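Local coordinates for protein DNA ligase (Aquifex aeolicus, PDB 3QWU) that binds adenosine and calcium and probably works as an ATP-dependent nucleic acid ligase with an ATP-grasp-like adenylation domain, at residues E275-Y278 and E279-G282. Residues are numbered along the deposited sequence; the frame is centred on the assembly and turned at random.
Sequences EHLY and EELG
His276 and Glu280 meet one helical turn apart, the carboxylate of Glu280 lying at the ring edge beside ND1. His276 ND1 gives a weak, bent hydrogen bond to OE2 of Glu280 (2.7 Å, N-H...O angle 143°), with the ring and carboxylate planes turned 45° from each other. The imidazole reaches that spot because its CG sits between the backbone N and carbonyl carbon (chi1 63°), while Glu280, its CG anti to its own carbonyl carbon, runs out extended to bring the carboxylate to the ring. CD2 of Leu277 lies over one face of the His276 ring, offset toward its rim, and the other methyl, Leu277 CD1, is 3.5 Å from OE1 of Glu280. Along the backbone, Glu280 N donates to His276 O at 3.2 Å. Replacing Glu280 by an alanine would probably leave ND1 of His276 without this acceptor and the ring freer to turn. Leu281 N to Leu277 O (2.7 Å) and Gly282 N to Tyr278 O (3.1 Å) carry the helix onward. Leu277 and Leu281 pack on helices 233-242 and 254-269, while Tyr278 forms a cation-pi contact with Arg283 of the second subunit. This is an i to i+4 side-chain pair in the first turns of helix 276-299, which also contributes to the dimer interface.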
# COMPACT_ATOMS: atom_id res chain seq x y z
N GLU A 275 -9.70 -17.77 -12.83
CA GLU A 275 -9.34 -18.26 -11.49
C GLU A 275 -7.81 -18.45 -11.22
O GLU A 275 -7.32 -18.38 -10.07
CB GLU A 275 -10.11 -19.56 -11.20
CG GLU A 275 -9.63 -20.82 -12.00
CD GLU A 275 -10.24 -22.18 -11.48
OE1 GLU A 275 -10.17 -23.20 -12.23
OE2 GLU A 275 -10.78 -22.22 -10.33
N HIS A 276 -7.06 -18.73 -12.27
CA HIS A 276 -5.62 -18.90 -12.16
C HIS A 276 -4.96 -17.60 -11.65
O HIS A 276 -3.84 -17.64 -11.18
CB HIS A 276 -5.02 -19.30 -13.52
CG HIS A 276 -5.20 -18.25 -14.58
ND1 HIS A 276 -4.26 -17.27 -14.83
CD2 HIS A 276 -6.23 -18.02 -15.46
CE1 HIS A 276 -4.69 -16.49 -15.81
NE2 HIS A 276 -5.88 -16.91 -16.20
N LEU A 277 -5.66 -16.46 -11.76
CA LEU A 277 -5.12 -15.18 -11.31
C LEU A 277 -4.99 -15.13 -9.77
O LEU A 277 -4.18 -14.41 -9.25
CB LEU A 277 -5.94 -14.01 -11.80
CG LEU A 277 -5.69 -13.41 -13.18
CD1 LEU A 277 -4.20 -13.17 -13.46
CD2 LEU A 277 -6.31 -14.28 -14.28
N TYR A 278 -5.74 -15.93 -9.05
CA TYR A 278 -5.52 -16.00 -7.63
C TYR A 278 -4.08 -16.37 -7.31
O TYR A 278 -3.34 -15.59 -6.67
CB TYR A 278 -6.47 -17.00 -7.00
CG TYR A 278 -7.91 -16.59 -7.02
CD1 TYR A 278 -8.32 -15.40 -6.43
CD2 TYR A 278 -8.86 -17.37 -7.63
CE1 TYR A 278 -9.68 -15.02 -6.44
CE2 TYR A 278 -10.22 -16.99 -7.66
CZ TYR A 278 -10.62 -15.83 -7.05
OH TYR A 278 -11.93 -15.46 -7.09
N GLU A 279 -3.67 -17.55 -7.78
CA GLU A 279 -2.33 -18.02 -7.49
C GLU A 279 -1.31 -17.05 -8.07
O GLU A 279 -0.31 -16.72 -7.43
CB GLU A 279 -2.08 -19.45 -8.02
CG GLU A 279 -0.83 -20.12 -7.38
CD GLU A 279 -0.29 -21.34 -8.13
OE1 GLU A 279 -1.10 -22.23 -8.51
OE2 GLU A 279 0.96 -21.42 -8.31
N GLU A 280 -1.55 -16.59 -9.28
CA GLU A 280 -0.62 -15.67 -9.90
C GLU A 280 -0.48 -14.38 -9.10
O GLU A 280 0.65 -13.93 -8.84
CB GLU A 280 -0.99 -15.45 -11.37
CG GLU A 280 -0.62 -16.65 -12.26
CD GLU A 280 -1.53 -16.80 -13.53
OE1 GLU A 280 -1.98 -15.76 -14.04
OE2 GLU A 280 -1.78 -17.97 -14.03
N LEU A 281 -1.59 -13.80 -8.63
CA LEU A 281 -1.44 -12.58 -7.81
C LEU A 281 -0.58 -12.85 -6.51
O LEU A 281 0.26 -12.05 -6.16
CB LEU A 281 -2.79 -11.88 -7.54
CG LEU A 281 -2.68 -10.66 -6.57
CD1 LEU A 281 -1.76 -9.54 -7.08
CD2 LEU A 281 -4.07 -10.11 -6.18
N GLY A 282 -0.81 -13.98 -5.84
CA GLY A 282 -0.05 -14.43 -4.69
C GLY A 282 1.43 -14.58 -4.99
O GLY A 282 2.30 -14.13 -4.23